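Local atomic coordinates of beta-1,3-glucosyltransferase (Paecilomyces sp. J18, PDB entry 5JVV), a protein that is a fungal carbohydrate-active enzyme whose beta-sandwich is consistent with the jelly roll of glycoside hydrolase family 16. Residues P102-V107 against I117-G122; V185-W190 against W198-S203. All coordinates share one frame; numbering follows the deposited sequence.

Interaction 1. Residues P102-V107 against I117-G122; sequences PAFWTV and IDIIEG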
ATOM      1  N   PRO A 102       2.884   5.074  -3.386  1.00  8.00           N
ATOM      2  CA  PRO A 102       3.132   3.881  -2.578  1.00  7.55           C
ATOM      3  C   PRO A 102       1.886   3.008  -2.464  1.00  7.22           C
ATOM      4  O   PRO A 102       0.751   3.505  -2.555  1.00  7.70           O
ATOM      5  CB  PRO A 102       3.454   4.474  -1.209  1.00  8.09           C
ATOM      6  CG  PRO A 102       2.549   5.682  -1.134  1.00  9.78           C
ATOM      7  CD  PRO A 102       2.557   6.246  -2.550  1.00  8.82           C
ATOM      8  N   ALA A 103       2.093   1.713  -2.246  1.00  7.03           N
ATOM      9  CA  ALA A 103       0.961   0.812  -2.025  1.00  7.21           C
ATOM     10  C   ALA A 103       1.339  -0.420  -1.232  1.00  7.07           C
ATOM     11  O   ALA A 103       2.396  -1.010  -1.444  1.00  8.61           O
ATOM     12  CB  ALA A 103       0.341   0.406  -3.358  1.00  9.07           C
ATOM     13  N   PHE A 104       0.465  -0.765  -0.290  1.00  7.15           N
ATOM     14  CA  PHE A 104       0.467  -2.061   0.376  1.00  7.78           C
ATOM     15  C   PHE A 104      -0.839  -2.702  -0.059  1.00  8.73           C
ATOM     16  O   PHE A 104      -1.921  -2.190   0.227  1.00  8.96           O
ATOM     17  CB  PHE A 104       0.521  -1.890   1.903  1.00  7.54           C
ATOM     18  CG  PHE A 104       0.341  -3.175   2.679  1.00  7.47           C
ATOM     19  CD1 PHE A 104       0.876  -4.381   2.218  1.00  7.46           C
ATOM     20  CD2 PHE A 104      -0.326  -3.167   3.906  1.00  7.61           C
ATOM     21  CE1 PHE A 104       0.722  -5.559   2.955  1.00  8.41           C
ATOM     22  CE2 PHE A 104      -0.501  -4.343   4.647  1.00  8.36           C
ATOM     23  CZ  PHE A 104       0.034  -5.541   4.167  1.00  9.38           C
ATOM     24  N   TRP A 105      -0.752  -3.804  -0.793  1.00  8.60           N
ATOM     25  CA  TRP A 105      -1.933  -4.333  -1.456  1.00  9.36           C
ATOM     26  C   TRP A 105      -1.803  -5.827  -1.723  1.00 10.12           C
ATOM     27  O   TRP A 105      -0.782  -6.427  -1.399  1.00 12.25           O
ATOM     28  CB  TRP A 105      -2.213  -3.538  -2.742  1.00  8.46           C
ATOM     29  CG  TRP A 105      -1.130  -3.588  -3.784  1.00  9.47           C
ATOM     30  CD1 TRP A 105       0.146  -3.098  -3.688  1.00  9.24           C
ATOM     31  CD2 TRP A 105      -1.256  -4.132  -5.103  1.00 11.31           C
ATOM     32  NE1 TRP A 105       0.818  -3.309  -4.878  1.00  8.51           N
ATOM     33  CE2 TRP A 105      -0.020  -3.947  -5.755  1.00 10.69           C
ATOM     34  CE3 TRP A 105      -2.301  -4.751  -5.798  1.00 13.85           C
ATOM     35  CZ2 TRP A 105       0.203  -4.370  -7.073  1.00 11.97           C
ATOM     36  CZ3 TRP A 105      -2.077  -5.174  -7.101  1.00 12.43           C
ATOM     37  CH2 TRP A 105      -0.838  -4.983  -7.723  1.00 14.01           C
ATOM     38  N   THR A 106      -2.851  -6.430  -2.280  1.00 10.59           N
ATOM     39  CA  THR A 106      -2.837  -7.864  -2.559  1.00 11.13           C
ATOM     40  C   THR A 106      -3.263  -8.121  -3.990  1.00 11.72           C
ATOM     41  O   THR A 106      -4.101  -7.406  -4.534  1.00 12.81           O
ATOM     42  CB  THR A 106      -3.748  -8.674  -1.586  1.00 12.60           C
ATOM     43  OG1 THR A 106      -5.111  -8.630  -2.033  1.00 14.32           O
ATOM     44  CG2 THR A 106      -3.645  -8.147  -0.144  1.00 16.91           C
ATOM     45  N   VAL A 107      -2.677  -9.139  -4.602  1.00 11.88           N
ATOM     46  CA  VAL A 107      -2.990  -9.433  -5.993  1.00 15.84           C
ATOM     47  C   VAL A 107      -2.918 -10.933  -6.272  1.00 16.93           C
ATOM     48  O   VAL A 107      -2.149 -11.658  -5.639  1.00 17.20           O
ATOM     49  CB  VAL A 107      -2.037  -8.658  -6.927  1.00 16.58           C
ATOM     50  CG1 VAL A 107      -0.640  -9.244  -6.891  1.00 13.41           C
ATOM     51  CG2 VAL A 107      -2.581  -8.610  -8.352  1.00 26.67           C
ATOM     52  N   ILE A 117      -7.019  -6.065  -3.593  1.00 10.25           N
ATOM     53  CA  ILE A 117      -7.324  -5.405  -2.334  1.00  9.63           C
ATOM     54  C   ILE A 117      -6.225  -4.390  -2.050  1.00  9.76           C
ATOM     55  O   ILE A 117      -5.067  -4.766  -1.892  1.00  9.51           O
ATOM     56  CB  ILE A 117      -7.368  -6.410  -1.167  1.00  9.07           C
ATOM     57  CG1 ILE A 117      -8.415  -7.499  -1.420  1.00 11.47           C
ATOM     58  CG2 ILE A 117      -7.642  -5.695   0.156  1.00  9.25           C
ATOM     59  CD1 ILE A 117      -8.166  -8.743  -0.588  1.00 13.21           C
ATOM     60  N   ASP A 118      -6.570  -3.108  -2.005  1.00  8.67           N
ATOM     61  CA  ASP A 118      -5.560  -2.078  -1.741  1.00  8.98           C
ATOM     62  C   ASP A 118      -5.716  -1.609  -0.309  1.00  7.33           C
ATOM     63  O   ASP A 118      -6.703  -0.942   0.019  1.00  8.90           O
ATOM     64  CB  ASP A 118      -5.716  -0.890  -2.702  1.00  9.38           C
ATOM     65  CG  ASP A 118      -5.652  -1.304  -4.160  1.00 14.12           C
ATOM     66  OD1 ASP A 118      -4.883  -2.228  -4.480  1.00 13.29           O
ATOM     67  OD2 ASP A 118      -6.382  -0.719  -4.980  1.00 21.64           O
ATOM     68  N   ILE A 119      -4.759  -1.983   0.544  1.00  7.32           N
ATOM     69  CA  ILE A 119      -4.852  -1.721   1.978  1.00  7.48           C
ATOM     70  C   ILE A 119      -4.356  -0.319   2.338  1.00  9.98           C
ATOM     71  O   ILE A 119      -5.037   0.424   3.059  1.00  9.17           O
ATOM     72  CB  ILE A 119      -4.074  -2.774   2.777  1.00  8.29           C
ATOM     73  CG1 ILE A 119      -4.639  -4.172   2.481  1.00  8.76           C
ATOM     74  CG2 ILE A 119      -4.163  -2.486   4.280  1.00  9.26           C
ATOM     75  CD1 ILE A 119      -3.772  -5.295   3.049  1.00 10.75           C
ATOM     76  N   ILE A 120      -3.169   0.019   1.837  1.00 10.02           N
ATOM     77  CA  ILE A 120      -2.630   1.371   1.905  1.00  7.95           C
ATOM     78  C   ILE A 120      -2.359   1.802   0.477  1.00  9.30           C
ATOM     79  O   ILE A 120      -1.661   1.108  -0.271  1.00  9.31           O
ATOM     80  CB  ILE A 120      -1.305   1.441   2.681  1.00  8.43           C
ATOM     81  CG1 ILE A 120      -1.466   0.865   4.086  1.00 10.25           C
ATOM     82  CG2 ILE A 120      -0.818   2.892   2.750  1.00 12.90           C
ATOM     83  CD1 ILE A 120      -0.135   0.714   4.829  1.00  8.54           C
ATOM     84  N   GLU A 121      -2.934   2.926   0.069  1.00  8.63           N
ATOM     85  CA  GLU A 121      -2.642   3.451  -1.267  1.00 10.44           C
ATOM     86  C   GLU A 121      -2.912   4.942  -1.334  1.00 10.44           C
ATOM     87  O   GLU A 121      -3.835   5.447  -0.711  1.00 11.09           O
ATOM     88  CB  GLU A 121      -3.407   2.699  -2.371  1.00 15.63           C
ATOM     89  CG  GLU A 121      -2.844   2.976  -3.777  1.00 17.12           C
ATOM     90  CD  GLU A 121      -3.060   1.841  -4.754  1.00 28.78           C
ATOM     91  OE1 GLU A 121      -3.143   0.678  -4.308  1.00 30.00           O
ATOM     92  OE2 GLU A 121      -3.117   2.109  -5.979  1.00 19.79           O
ATOM     93  N   GLY A 122      -2.087   5.653  -2.092  1.00  8.69           N
ATOM     94  CA  GLY A 122      -2.280   7.079  -2.264  1.00  9.45           C
ATOM     95  C   GLY A 122      -1.308   7.597  -3.289  1.00  9.71           C
ATOM     96  O   GLY A 122      -0.432   6.857  -3.739  1.00  9.14           O
TER

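Interaction 2. Residues V185-W190 against W198-S203; sequences VYAMQW and WFFPRS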
ATOM      1  N   VAL A 185      -0.216   0.155  13.117  1.00  9.91           N
ATOM      2  CA  VAL A 185      -0.524  -1.159  12.561  1.00  9.37           C
ATOM      3  C   VAL A 185      -1.688  -1.064  11.591  1.00 10.78           C
ATOM      4  O   VAL A 185      -2.697  -0.430  11.900  1.00 12.79           O
ATOM      5  CB  VAL A 185      -0.889  -2.166  13.673  1.00 10.72           C
ATOM      6  CG1 VAL A 185      -1.520  -3.425  13.073  1.00 13.00           C
ATOM      7  CG2 VAL A 185       0.343  -2.500  14.508  1.00 13.78           C
ATOM      8  N   TYR A 186      -1.532  -1.664  10.410  1.00 10.10           N
ATOM      9  CA  TYR A 186      -2.654  -1.925   9.520  1.00 10.30           C
ATOM     10  C   TYR A 186      -3.032  -3.395   9.637  1.00 12.52           C
ATOM     11  O   TYR A 186      -2.167  -4.279   9.562  1.00 11.89           O
ATOM     12  CB  TYR A 186      -2.315  -1.554   8.073  1.00 10.27           C
ATOM     13  CG  TYR A 186      -2.744  -0.146   7.730  1.00  9.22           C
ATOM     14  CD1 TYR A 186      -4.022   0.102   7.247  1.00 10.14           C
ATOM     15  CD2 TYR A 186      -1.887   0.937   7.907  1.00  9.96           C
ATOM     16  CE1 TYR A 186      -4.436   1.373   6.936  1.00 10.86           C
ATOM     17  CE2 TYR A 186      -2.293   2.224   7.597  1.00 10.15           C
ATOM     18  CZ  TYR A 186      -3.577   2.433   7.114  1.00 10.41           C
ATOM     19  OH  TYR A 186      -4.032   3.695   6.799  1.00 12.32           O
ATOM     20  N   ALA A 187      -4.320  -3.648   9.827  1.00 10.19           N
ATOM     21  CA  ALA A 187      -4.824  -5.001  10.001  1.00  9.45           C
ATOM     22  C   ALA A 187      -5.925  -5.288   8.997  1.00 10.70           C
ATOM     23  O   ALA A 187      -6.768  -4.431   8.727  1.00 12.26           O
ATOM     24  CB  ALA A 187      -5.351  -5.199  11.418  1.00 11.94           C
ATOM     25  N   MET A 188      -5.920  -6.502   8.455  1.00 12.23           N
ATOM     26  CA  MET A 188      -7.000  -6.955   7.586  1.00 10.17           C
ATOM     27  C   MET A 188      -7.592  -8.247   8.118  1.00 12.07           C
ATOM     28  O   MET A 188      -6.855  -9.188   8.415  1.00 13.12           O
ATOM     29  CB  MET A 188      -6.486  -7.199   6.166  1.00 10.47           C
ATOM     30  CG  MET A 188      -7.558  -7.826   5.279  1.00 10.64           C
ATOM     31  SD  MET A 188      -7.121  -7.974   3.535  1.00 14.07           S
ATOM     32  CE  MET A 188      -5.667  -9.011   3.621  1.00 13.33           C
ATOM     33  N   GLN A 189      -8.919  -8.290   8.237  1.00 10.17           N
ATOM     34  CA  GLN A 189      -9.630  -9.545   8.449  1.00 10.98           C
ATOM     35  C   GLN A 189     -10.390  -9.886   7.173  1.00 13.12           C
ATOM     36  O   GLN A 189     -11.159  -9.067   6.670  1.00 12.33           O
ATOM     37  CB  GLN A 189     -10.618  -9.442   9.602  1.00  9.10           C
ATOM     38  CG  GLN A 189     -11.311 -10.766   9.912  1.00 12.58           C
ATOM     39  CD  GLN A 189     -12.415 -10.631  10.942  1.00 16.25           C
ATOM     40  OE1 GLN A 189     -12.933  -9.539  11.173  1.00 14.09           O
ATOM     41  NE2 GLN A 189     -12.783 -11.746  11.562  1.00 18.87           N
ATOM     42  N   TRP A 190     -10.171 -11.092   6.659  1.00 10.99           N
ATOM     43  CA  TRP A 190     -10.776 -11.524   5.394  1.00 10.73           C
ATOM     44  C   TRP A 190     -11.586 -12.799   5.636  1.00 12.87           C
ATOM     45  O   TRP A 190     -11.027 -13.829   6.021  1.00 14.63           O
ATOM     46  CB  TRP A 190      -9.644 -11.745   4.381  1.00 11.98           C
ATOM     47  CG  TRP A 190      -9.963 -12.423   3.062  1.00 10.76           C
ATOM     48  CD1 TRP A 190     -11.193 -12.724   2.540  1.00 12.11           C
ATOM     49  CD2 TRP A 190      -8.999 -12.871   2.100  1.00 12.53           C
ATOM     50  NE1 TRP A 190     -11.043 -13.334   1.311  1.00 15.23           N
ATOM     51  CE2 TRP A 190      -9.706 -13.442   1.025  1.00 14.01           C
ATOM     52  CE3 TRP A 190      -7.603 -12.846   2.050  1.00 12.24           C
ATOM     53  CZ2 TRP A 190      -9.064 -13.986  -0.085  1.00 14.40           C
ATOM     54  CZ3 TRP A 190      -6.962 -13.379   0.947  1.00 12.63           C
ATOM     55  CH2 TRP A 190      -7.693 -13.946  -0.106  1.00 15.06           C
ATOM     56  N   TRP A 198      -8.365  -2.125   9.445  1.00 10.68           N
ATOM     57  CA  TRP A 198      -8.197  -1.213  10.572  1.00 10.82           C
ATOM     58  C   TRP A 198      -6.835  -0.538  10.494  1.00 12.07           C
ATOM     59  O   TRP A 198      -5.866  -1.131  10.016  1.00 11.96           O
ATOM     60  CB  TRP A 198      -8.240  -1.956  11.911  1.00 13.46           C
ATOM     61  CG  TRP A 198      -9.540  -2.596  12.327  1.00 11.88           C
ATOM     62  CD1 TRP A 198     -10.471  -2.089  13.205  1.00 12.95           C
ATOM     63  CD2 TRP A 198     -10.014  -3.896  11.952  1.00 11.43           C
ATOM     64  NE1 TRP A 198     -11.504  -2.985  13.368  1.00 12.32           N
ATOM     65  CE2 TRP A 198     -11.250  -4.100  12.608  1.00 11.37           C
ATOM     66  CE3 TRP A 198      -9.524  -4.901  11.107  1.00 11.03           C
ATOM     67  CZ2 TRP A 198     -11.990  -5.272  12.461  1.00 12.95           C
ATOM     68  CZ3 TRP A 198     -10.263  -6.066  10.961  1.00 11.02           C
ATOM     69  CH2 TRP A 198     -11.488  -6.240  11.634  1.00 12.67           C
ATOM     70  N   PHE A 199      -6.764   0.699  10.979  1.00 12.51           N
ATOM     71  CA  PHE A 199      -5.486   1.356  11.223  1.00 11.57           C
ATOM     72  C   PHE A 199      -5.420   1.719  12.698  1.00 14.36           C
ATOM     73  O   PHE A 199      -6.330   2.375  13.213  1.00 12.92           O
ATOM     74  CB  PHE A 199      -5.315   2.605  10.356  1.00 10.56           C
ATOM     75  CG  PHE A 199      -4.253   3.544  10.862  1.00 10.07           C
ATOM     76  CD1 PHE A 199      -2.938   3.114  11.033  1.00 13.56           C
ATOM     77  CD2 PHE A 199      -4.571   4.857  11.182  1.00 14.84           C
ATOM     78  CE1 PHE A 199      -1.958   3.985  11.506  1.00 15.34           C
ATOM     79  CE2 PHE A 199      -3.594   5.733  11.662  1.00 16.57           C
ATOM     80  CZ  PHE A 199      -2.298   5.297  11.821  1.00 12.97           C
ATOM     81  N   PHE A 200      -4.362   1.268  13.372  1.00 11.57           N
ATOM     82  CA  PHE A 200      -4.132   1.584  14.780  1.00 15.46           C
ATOM     83  C   PHE A 200      -2.869   2.409  14.886  1.00 14.45           C
ATOM     84  O   PHE A 200      -1.776   1.897  14.631  1.00 16.02           O
ATOM     85  CB  PHE A 200      -3.955   0.310  15.594  1.00 16.13           C
ATOM     86  CG  PHE A 200      -5.073  -0.681  15.420  1.00 13.68           C
ATOM     87  CD1 PHE A 200      -6.337  -0.408  15.913  1.00 14.27           C
ATOM     88  CD2 PHE A 200      -4.848  -1.894  14.777  1.00 14.31           C
ATOM     89  CE1 PHE A 200      -7.363  -1.321  15.752  1.00 13.04           C
ATOM     90  CE2 PHE A 200      -5.859  -2.815  14.622  1.00 15.70           C
ATOM     91  CZ  PHE A 200      -7.121  -2.532  15.109  1.00 13.57           C
ATOM     92  N   PRO A 201      -3.006   3.691  15.257  1.00 15.03           N
ATOM     93  CA  PRO A 201      -1.846   4.569  15.441  1.00 15.34           C
ATOM     94  C   PRO A 201      -0.892   4.002  16.487  1.00 20.02           C
ATOM     95  O   PRO A 201      -1.322   3.275  17.392  1.00 18.32           O
ATOM     96  CB  PRO A 201      -2.467   5.869  15.968  1.00 16.61           C
ATOM     97  CG  PRO A 201      -3.903   5.815  15.569  1.00 22.22           C
ATOM     98  CD  PRO A 201      -4.278   4.369  15.575  1.00 16.02           C
ATOM     99  N   ARG A 202       0.388   4.322  16.346  1.00 13.30           N
ATOM    100  CA  ARG A 202       1.409   3.939  17.313  1.00 17.47           C
ATOM    101  C   ARG A 202       0.951   4.354  18.713  1.00 21.04           C
ATOM    102  O   ARG A 202       0.316   5.398  18.876  1.00 26.09           O
ATOM    103  CB  ARG A 202       2.733   4.620  16.940  1.00 13.91           C
ATOM    104  CG  ARG A 202       3.951   4.181  17.750  1.00 16.84           C
ATOM    105  CD  ARG A 202       4.336   2.742  17.461  1.00 16.43           C
ATOM    106  NE  ARG A 202       4.534   2.529  16.027  1.00 12.82           N
ATOM    107  CZ  ARG A 202       4.595   1.334  15.455  1.00 14.43           C
ATOM    108  NH1 ARG A 202       4.759   1.241  14.142  1.00 12.59           N
ATOM    109  NH2 ARG A 202       4.485   0.237  16.194  1.00 13.28           N
ATOM    110  N   SER A 203       1.241   3.517  19.706  1.00 22.22           N
ATOM    111  CA  SER A 203       0.807   3.738  21.097  1.00 23.81           C
ATOM    112  C   SER A 203      -0.703   3.603  21.314  1.00 26.71           C
ATOM    113  O   SER A 203      -1.206   3.936  22.387  1.00 26.07           O
ATOM    114  CB  SER A 203       1.317   5.078  21.659  1.00 35.45           C
ATOM    115  OG  SER A 203       0.572   6.177  21.147  1.00 37.94           O
TER

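Interaction 1. Residues P102-V107 against I117-G122
The Phe104 and Ile119 side chains run alongside each other in the same direction, the delta methyl of Ile119 resting over one face of the ring with CD1 4.1 Å from the ring centroid, a CH-pi contact set toward the rim. Ile120 CD1 comes to the ring edge instead, near its plane, and Ile120 CB meets Phe104 CB at 3.9 Å. With its CG anti to the backbone N (chi1 172°), the phenyl group lies against both isoleucines. Two consecutive residues facing one make this a classic beta bulge in the antiparallel hairpin of strands 100-107 and 116-121. Phe104 O bridges the bulge by accepting two N-H groups, Ile119 N at 2.9 Å and Ile120 N at 3.0 Å; the second donor sits on a lone pair, its bond straighter (166°) than the first (137°). The bulged sequence Ile117-Glu121, preceded by Glu116, matches the Glu-x-Asp-x-x-Glu signature of family 16, which in relatives lines the active site. Beyond the bulge, Thr106 OG1 packs against Ile117 CB at 3.3 Å, while its hydrogen bond goes to Gln239. On the face of the sheet carrying Ala103, Trp105, Asp118 and Glu121, Asp118 OD1 stands 3.4 Å from Trp105 CB, carboxylate and indole running alongside each other with steeply inclined planes. The indole heads off to the neighbouring strand 240-247, where NE1 bonds Asp244. Glu121 reaches past Ala103, OE1 3.6 Å from Ala103 CB, and its OE2 is held by Trp101 NE1.

Interaction 2. Residues V185-W190 against W198-S203
With CG anti to the backbone N (chi1 162°), Phe199 turns its ring so that CD1 comes 3.6 Å from CE2 of Tyr186, directly across the antiparallel beta hairpin of strands 184-190 and 195-201. The two planes are nearly parallel, 24° apart, but the rings are displaced so much that little of one lies over the other; Phe199 CB covers one tyrosine face, 3.9 Å from the ring centroid in a CH-pi contact. Tyr186 and Phe199 form the non-hydrogen-bonded pair. On either side of it along the ladder, Val185 with Phe200 and Ala187 with Trp198 each exchange two backbone hydrogen bonds, for example Phe200 N to Val185 O at 2.8 Å. The tyrosine hydroxyl is bonded to Ser173 O. The other side of the sheet carries Val185, Ala187, Trp198 and Phe200, and here Gln189, also with its CG anti to N (chi1 -176°) and extended beyond it, runs alongside the indole of Trp198. Its CB lies 3.7 Å from Trp198 CZ3, and its side-chain amide oxygen OE1 approaches the indole at the edge, near the plane. Gln189 NE2 has its partner in Tyr3, and Trp198 NE1 in Gly220 O. Phe219 meets the rings of both Trp198 and Phe200 edge-to-face. The methyl of Ala187 touches both aromatic residues, its CB 4.0 Å from Phe200 CE2 and 4.2 Å from Trp198 CE3.

Along the chain the whole of interaction 1 precedes interaction 2, and each is a hairpin in a different sheet: 102-107 with 117-122 belongs to the mixed sheet, 185-190 with 198-203 to the antiparallel one. Their centres are about 14 Å apart, the first about 3 Å from the centre of the molecule and the second about 13 Å. The two sheets meet face to face through side chains: Ile120 CD1 packs on Tyr186 CD2 at 3.5 Å, and Ile117 and Ile119 touch Met188. The isoleucines of the bulged strand thus form part of the hydrophobic interior of the sandwich, while the Asp118 and Glu121 side chains lie on the far face of their sheet.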